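Local atomic coordinates of cytochrome C-type biogenesis protein ccmF (Thermus thermophilus, PDB entry 6ZMQ), a protein that binds heme and, as a cytochrome c heme lyase, serves cytochrome c maturation, probably with a part in heme transport across the membrane. Residues A[598-610]-A[620-632]. Numbering follows the deposited sequence.
With LMT (dodecyl-beta-D-maltoside), chain D.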
loop_
_atom_site.group_PDB
_atom_site.type_symbol
_atom_site.label_atom_id
_atom_site.label_comp_id
_atom_site.label_asym_id
_atom_site.label_seq_id
_atom_site.Cartn_x
_atom_site.Cartn_y
_atom_site.Cartn_z
ATOM N N PRO A 598 -20.615 -14.201 7.370
ATOM C CA PRO A 598 -21.770 -13.460 6.852
ATOM C C PRO A 598 -21.636 -11.955 6.982
ATOM O O PRO A 598 -21.359 -11.427 8.072
ATOM C CB PRO A 598 -22.918 -13.991 7.718
ATOM C CG PRO A 598 -22.480 -15.384 8.000
ATOM C CD PRO A 598 -21.049 -15.168 8.385
ATOM N N GLY A 599 -21.756 -11.276 5.843
ATOM C CA GLY A 599 -22.052 -9.861 5.850
ATOM C C GLY A 599 -23.525 -9.625 6.132
ATOM O O GLY A 599 -24.383 -10.447 5.812
ATOM N N ASN A 600 -23.808 -8.503 6.784
ATOM C CA ASN A 600 -25.169 -8.098 7.070
ATOM C C ASN A 600 -25.350 -6.617 6.792
ATOM O O ASN A 600 -24.389 -5.873 6.557
ATOM C CB ASN A 600 -25.582 -8.378 8.519
ATOM C CG ASN A 600 -26.126 -9.773 8.733
ATOM O OD1 ASN A 600 -25.676 -10.732 8.115
ATOM N ND2 ASN A 600 -27.111 -9.885 9.612
ATOM N N ASP A 601 -26.626 -6.225 6.893
ATOM C CA ASP A 601 -27.071 -4.855 6.669
ATOM C C ASP A 601 -26.387 -3.865 7.609
ATOM O O ASP A 601 -26.144 -2.712 7.239
ATOM C CB ASP A 601 -28.603 -4.821 6.770
ATOM C CG ASP A 601 -29.163 -3.430 6.941
ATOM O OD1 ASP A 601 -29.339 -2.739 5.916
ATOM O OD2 ASP A 601 -29.557 -3.080 8.087
ATOM N N TYR A 602 -25.933 -4.341 8.736
ATOM C CA TYR A 602 -25.241 -3.400 9.621
ATOM C C TYR A 602 -23.976 -4.122 10.029
ATOM O O TYR A 602 -23.336 -3.561 10.913
ATOM C CB TYR A 602 -25.948 -3.431 10.984
ATOM C CG TYR A 602 -27.084 -2.495 11.354
ATOM C CD1 TYR A 602 -26.953 -1.117 11.331
ATOM C CD2 TYR A 602 -28.262 -3.011 11.870
ATOM C CE1 TYR A 602 -27.991 -0.295 11.728
ATOM C CE2 TYR A 602 -29.301 -2.206 12.275
ATOM C CZ TYR A 602 -29.166 -0.840 12.205
ATOM O OH TYR A 602 -30.204 -0.051 12.608
ATOM N N TYR A 603 -23.482 -5.113 9.287
ATOM C CA TYR A 603 -22.661 -5.965 10.149
ATOM C C TYR A 603 -21.755 -6.918 9.368
ATOM O O TYR A 603 -21.797 -7.006 8.137
ATOM C CB TYR A 603 -23.598 -6.755 11.056
ATOM C CG TYR A 603 -23.172 -7.013 12.456
ATOM C CD1 TYR A 603 -22.131 -7.877 12.737
ATOM C CD2 TYR A 603 -23.858 -6.431 13.513
ATOM C CE1 TYR A 603 -21.768 -8.136 14.032
ATOM C CE2 TYR A 603 -23.498 -6.679 14.817
ATOM C CZ TYR A 603 -22.451 -7.533 15.074
ATOM O OH TYR A 603 -22.093 -7.783 16.382
ATOM N N PHE A 604 -20.944 -7.651 10.140
ATOM C CA PHE A 604 -20.059 -8.736 9.721
ATOM C C PHE A 604 -19.936 -9.671 10.920
ATOM O O PHE A 604 -19.780 -9.190 12.044
ATOM C CB PHE A 604 -18.674 -8.202 9.331
ATOM C CG PHE A 604 -18.140 -8.773 8.058
ATOM C CD1 PHE A 604 -18.869 -8.653 6.894
ATOM C CD2 PHE A 604 -16.906 -9.394 8.013
ATOM C CE1 PHE A 604 -18.399 -9.161 5.707
ATOM C CE2 PHE A 604 -16.417 -9.909 6.826
ATOM C CZ PHE A 604 -17.174 -9.793 5.670
ATOM N N LEU A 605 -20.005 -10.987 10.704
ATOM C CA LEU A 605 -19.871 -11.952 11.800
ATOM C C LEU A 605 -18.809 -12.988 11.440
ATOM O O LEU A 605 -18.978 -13.706 10.459
ATOM C CB LEU A 605 -21.215 -12.649 12.062
ATOM C CG LEU A 605 -22.452 -11.836 12.483
ATOM C CD1 LEU A 605 -23.727 -12.646 12.299
ATOM C CD2 LEU A 605 -22.359 -11.366 13.925
ATOM N N LEU A 606 -17.737 -13.108 12.226
ATOM C CA LEU A 606 -16.611 -13.935 11.791
ATOM C C LEU A 606 -16.538 -15.235 12.582
ATOM O O LEU A 606 -16.432 -15.210 13.817
ATOM C CB LEU A 606 -15.297 -13.161 11.894
ATOM C CG LEU A 606 -13.925 -13.728 11.485
ATOM C CD1 LEU A 606 -13.057 -12.563 11.097
ATOM C CD2 LEU A 606 -13.152 -14.566 12.528
ATOM N N MET A 607 -16.484 -16.359 11.857
ATOM C CA MET A 607 -16.555 -17.697 12.433
ATOM C C MET A 607 -15.247 -18.439 12.192
ATOM O O MET A 607 -14.808 -18.584 11.036
ATOM C CB MET A 607 -17.743 -18.457 11.850
ATOM C CG MET A 607 -18.960 -18.408 12.745
ATOM S SD MET A 607 -20.428 -18.295 11.732
ATOM C CE MET A 607 -20.108 -16.650 11.085
ATOM N N ASP A 608 -14.679 -18.945 13.297
ATOM C CA ASP A 608 -13.323 -19.432 13.489
ATOM C C ASP A 608 -13.324 -20.819 14.113
ATOM O O ASP A 608 -14.230 -21.175 14.871
ATOM C CB ASP A 608 -12.551 -18.481 14.417
ATOM C CG ASP A 608 -11.204 -18.122 13.889
ATOM O OD1 ASP A 608 -10.958 -18.456 12.728
ATOM O OD2 ASP A 608 -10.408 -17.496 14.620
ATOM N N PHE A 609 -12.300 -21.584 13.788
ATOM C CA PHE A 609 -12.215 -22.989 14.239
ATOM C C PHE A 609 -11.374 -23.154 15.507
ATOM O O PHE A 609 -11.876 -23.784 16.432
ATOM C CB PHE A 609 -11.693 -23.819 13.083
ATOM C CG PHE A 609 -12.287 -25.189 13.095
ATOM C CD1 PHE A 609 -12.319 -25.912 14.268
ATOM C CD2 PHE A 609 -12.720 -25.782 11.929
ATOM C CE1 PHE A 609 -12.833 -27.194 14.289
ATOM C CE2 PHE A 609 -13.231 -27.065 11.951
ATOM C CZ PHE A 609 -13.294 -27.765 13.132
ATOM N N ASP A 610 -10.160 -22.599 15.505
ATOM C CA ASP A 610 -9.156 -22.597 16.606
ATOM C C ASP A 610 -8.425 -23.934 16.646
ATOM O O ASP A 610 -7.312 -23.977 16.173
ATOM C CB ASP A 610 -9.673 -21.971 17.891
ATOM C CG ASP A 610 -9.546 -20.475 17.838
ATOM O OD1 ASP A 610 -9.012 -19.994 16.871
ATOM O OD2 ASP A 610 -9.967 -19.830 18.771
ATOM N N ARG A 620 -14.282 -20.537 17.710
ATOM C CA ARG A 620 -14.223 -19.144 18.142
ATOM C C ARG A 620 -15.165 -18.318 17.270
ATOM O O ARG A 620 -15.231 -18.509 16.053
ATOM C CB ARG A 620 -12.781 -18.583 18.095
ATOM C CG ARG A 620 -12.657 -17.083 18.417
ATOM C CD ARG A 620 -11.345 -16.709 19.093
ATOM N NE ARG A 620 -10.382 -16.071 18.196
ATOM C CZ ARG A 620 -9.127 -15.782 18.536
ATOM N NH1 ARG A 620 -8.686 -16.069 19.754
ATOM N NH2 ARG A 620 -8.310 -15.205 17.664
ATOM N N LEU A 621 -15.925 -17.419 17.892
ATOM C CA LEU A 621 -16.849 -16.569 17.138
ATOM C C LEU A 621 -16.625 -15.137 17.617
ATOM O O LEU A 621 -16.735 -14.855 18.821
ATOM C CB LEU A 621 -18.295 -17.041 17.296
ATOM C CG LEU A 621 -19.539 -16.404 16.644
ATOM C CD1 LEU A 621 -20.155 -15.351 17.501
ATOM C CD2 LEU A 621 -19.275 -15.842 15.263
ATOM N N ILE A 622 -16.179 -14.245 16.665
ATOM C CA ILE A 622 -16.011 -12.830 16.988
ATOM C C ILE A 622 -17.093 -12.014 16.277
ATOM O O ILE A 622 -17.551 -12.342 15.166
ATOM C CB ILE A 622 -14.564 -12.342 16.696
ATOM C CG1 ILE A 622 -14.225 -12.193 15.217
ATOM C CG2 ILE A 622 -13.554 -13.324 17.258
ATOM C CD1 ILE A 622 -14.293 -10.777 14.645
ATOM N N VAL A 623 -17.511 -10.938 16.946
ATOM C CA VAL A 623 -18.649 -10.117 16.543
ATOM C C VAL A 623 -18.219 -8.653 16.578
ATOM O O VAL A 623 -17.786 -8.145 17.625
ATOM C CB VAL A 623 -19.873 -10.368 17.447
ATOM C CG1 VAL A 623 -20.902 -9.281 17.282
ATOM C CG2 VAL A 623 -20.503 -11.709 17.161
ATOM N N THR A 624 -18.282 -8.002 15.413
ATOM C CA THR A 624 -17.838 -6.654 15.085
ATOM C C THR A 624 -18.881 -5.939 14.235
ATOM O O THR A 624 -19.495 -6.559 13.360
ATOM C CB THR A 624 -16.528 -6.699 14.281
ATOM O OG1 THR A 624 -16.715 -7.523 13.121
ATOM C CG2 THR A 624 -15.366 -7.250 15.082
ATOM N N PRO A 625 -19.067 -4.630 14.423
ATOM C CA PRO A 625 -20.001 -3.873 13.583
ATOM C C PRO A 625 -19.323 -3.116 12.452
ATOM O O PRO A 625 -18.173 -2.681 12.557
ATOM C CB PRO A 625 -20.631 -2.882 14.578
ATOM C CG PRO A 625 -20.072 -3.275 15.955
ATOM C CD PRO A 625 -18.742 -3.859 15.624
ATOM N N LEU A 626 -20.088 -2.973 11.357
ATOM C CA LEU A 626 -19.812 -2.065 10.228
ATOM C C LEU A 626 -18.479 -2.344 9.523
ATOM O O LEU A 626 -17.895 -1.454 8.905
ATOM C CB LEU A 626 -19.878 -0.601 10.681
ATOM C CG LEU A 626 -21.271 -0.082 11.048
ATOM C CD1 LEU A 626 -21.233 0.810 12.286
ATOM C CD2 LEU A 626 -21.911 0.640 9.872
ATOM N N VAL A 627 -18.003 -3.588 9.562
ATOM C CA VAL A 627 -16.748 -3.911 8.879
ATOM C C VAL A 627 -16.996 -4.130 7.385
ATOM O O VAL A 627 -16.081 -3.986 6.564
ATOM C CB VAL A 627 -16.085 -5.123 9.562
ATOM C CG1 VAL A 627 -14.612 -5.277 9.181
ATOM C CG2 VAL A 627 -16.178 -4.944 11.042
ATOM N N PHE A 628 -18.232 -4.454 7.008
ATOM C CA PHE A 628 -18.589 -4.532 5.595
ATOM C C PHE A 628 -18.682 -3.138 4.976
ATOM O O PHE A 628 -18.330 -2.937 3.803
ATOM C CB PHE A 628 -19.899 -5.312 5.458
ATOM C CG PHE A 628 -20.685 -5.004 4.224
ATOM C CD1 PHE A 628 -20.258 -5.506 2.994
ATOM C CD2 PHE A 628 -21.876 -4.269 4.303
ATOM C CE1 PHE A 628 -20.970 -5.257 1.840
ATOM C CE2 PHE A 628 -22.631 -3.999 3.170
ATOM C CZ PHE A 628 -22.182 -4.489 1.921
ATOM N N TRP A 629 -19.119 -2.152 5.761
ATOM C CA TRP A 629 -19.203 -0.783 5.270
ATOM C C TRP A 629 -17.834 -0.139 5.156
ATOM O O TRP A 629 -17.652 0.776 4.346
ATOM C CB TRP A 629 -20.114 0.028 6.190
ATOM C CG TRP A 629 -21.538 -0.427 6.106
ATOM C CD1 TRP A 629 -22.143 -1.382 6.872
ATOM C CD2 TRP A 629 -22.530 0.037 5.188
ATOM N NE1 TRP A 629 -23.456 -1.529 6.493
ATOM C CE2 TRP A 629 -23.716 -0.667 5.459
ATOM C CE3 TRP A 629 -22.534 0.998 4.176
ATOM C CZ2 TRP A 629 -24.890 -0.444 4.746
ATOM C CZ3 TRP A 629 -23.693 1.203 3.460
ATOM C CH2 TRP A 629 -24.856 0.493 3.750
ATOM N N MET A 630 -16.866 -0.641 5.919
ATOM C CA MET A 630 -15.463 -0.281 5.758
ATOM C C MET A 630 -14.950 -0.671 4.370
ATOM O O MET A 630 -14.222 0.096 3.722
ATOM C CB MET A 630 -14.679 -0.970 6.875
ATOM C CG MET A 630 -13.231 -0.632 7.029
ATOM S SD MET A 630 -12.624 -1.821 8.238
ATOM C CE MET A 630 -13.560 -1.293 9.689
ATOM N N TRP A 631 -15.386 -1.820 3.855
ATOM C CA TRP A 631 -14.955 -2.229 2.519
ATOM C C TRP A 631 -15.802 -1.607 1.420
ATOM O O TRP A 631 -15.334 -1.475 0.283
ATOM C CB TRP A 631 -14.947 -3.741 2.416
ATOM C CG TRP A 631 -13.884 -4.241 3.283
ATOM C CD1 TRP A 631 -12.719 -3.600 3.597
ATOM C CD2 TRP A 631 -13.912 -5.424 4.059
ATOM N NE1 TRP A 631 -11.990 -4.348 4.489
ATOM C CE2 TRP A 631 -12.706 -5.475 4.789
ATOM C CE3 TRP A 631 -14.823 -6.469 4.189
ATOM C CZ2 TRP A 631 -12.398 -6.521 5.630
ATOM C CZ3 TRP A 631 -14.509 -7.500 5.022
ATOM C CH2 TRP A 631 -13.312 -7.524 5.727
ATOM N N VAL A 632 -17.054 -1.238 1.716
ATOM C CA VAL A 632 -17.790 -0.467 0.709
ATOM C C VAL A 632 -17.186 0.935 0.606
ATOM O O VAL A 632 -17.161 1.525 -0.480
ATOM C CB VAL A 632 -19.320 -0.452 0.969
ATOM C CG1 VAL A 632 -19.743 0.353 2.195
ATOM C CG2 VAL A 632 -20.073 -0.006 -0.268
HETATM C C1B LMT D . -6.672 -7.820 18.899
HETATM C C2B LMT D . -6.509 -7.598 20.437
HETATM C C3B LMT D . -6.927 -8.821 21.320
HETATM C C4B LMT D . -7.579 -9.999 20.544
HETATM C C5B LMT D . -6.657 -10.271 19.343
HETATM C C6B LMT D . -7.111 -11.529 18.616
HETATM O O1B LMT D . -5.795 -6.970 18.194
HETATM O O2B LMT D . -5.196 -7.275 20.659
HETATM O O3B LMT D . -7.693 -8.419 22.377
HETATM O "O4'" LMT D . -7.659 -11.123 21.335
HETATM O O5B LMT D . -6.521 -9.163 18.436
HETATM O O6B LMT D . -7.038 -12.607 19.460
HETATM C "C1'" LMT D . -5.972 -3.235 16.124
HETATM C "C2'" LMT D . -5.787 -3.189 17.675
HETATM C "C3'" LMT D . -5.358 -4.591 18.219
HETATM C "C4'" LMT D . -6.281 -5.723 17.717
HETATM C "C5'" LMT D . -6.125 -5.629 16.177
HETATM C "C6'" LMT D . -6.693 -6.770 15.378
HETATM O "O1'" LMT D . -6.730 -2.166 15.704
HETATM O "O2'" LMT D . -4.797 -2.297 17.991
HETATM O "O3'" LMT D . -5.307 -4.583 19.579
HETATM O "O5'" LMT D . -6.698 -4.412 15.724
HETATM O "O6'" LMT D . -8.052 -6.638 15.471
HETATM C C1 LMT D . -6.028 -1.038 15.202
HETATM C C2 LMT D . -6.905 -0.456 14.126
HETATM C C3 LMT D . -6.953 1.040 14.005
HETATM C C4 LMT D . -5.827 1.512 13.114
HETATM C C5 LMT D . -5.900 3.003 12.963
HETATM C C6 LMT D . -5.492 3.506 11.609
HETATM C C7 LMT D . -6.228 2.780 10.517
HETATM C C8 LMT D . -6.582 3.742 9.437
HETATM C C9 LMT D . -6.211 3.250 8.076
HETATM C C10 LMT D . -6.564 4.317 7.083
HETATM C C11 LMT D . -6.310 3.825 5.698
HETATM C C12 LMT D . -7.295 4.390 4.735
#
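Leu-606 and Ile-622 exchange two backbone hydrogen bonds, as do Asp-608 and Arg-620, holding strands 603-608 and 620-625 antiparallel at 165°. On one face of this hairpin, branched apolar side chains suit the buried setting: CG1 of Ile-622 slants across Leu-606, 3.6 Å from its CB, and Tyr-246 of helix 224-247 touches both. Leu-605 and Met-607 point to the other face, beside Val-623 and Leu-621 respectively; CG of Met-607 rests 3.6 Å from CD2 of Leu-621.

The beta hairpin belongs to an antiparallel sheet and runs directly into helix 627-644, predicted to span the membrane, so the contact joins sheet to membrane helix. Phe-604 fills the corner: CB of Phe-628 packs on its CD1, while Trp-631 turns an edge toward its face, planes at 86°, in an offset edge-to-face pair. Trp-629, with CG anti to its carbonyl carbon (chi1 -68°), brings NE1 to the type I turn 600-603, donating to Asp-601 O (3.0 Å) from above the carbonyl plane.

At the far end, the long, bent chain of Arg-620 carries its charge to two acids, with Glu-529 and Glu-531 as weak, long-range partners of NH1. NE lies 3.8 Å from Asp-608 OD2, a long salt bridge; Asp-610, its OD1 over one guanidinium face, makes another through OD2, by charge alone. A leucine in place of Arg-620 would probably leave both carboxylates without this shared countercharge. O6B of the dodecyl-maltoside head group comes within 3.4 Å of Arg-620 NH2.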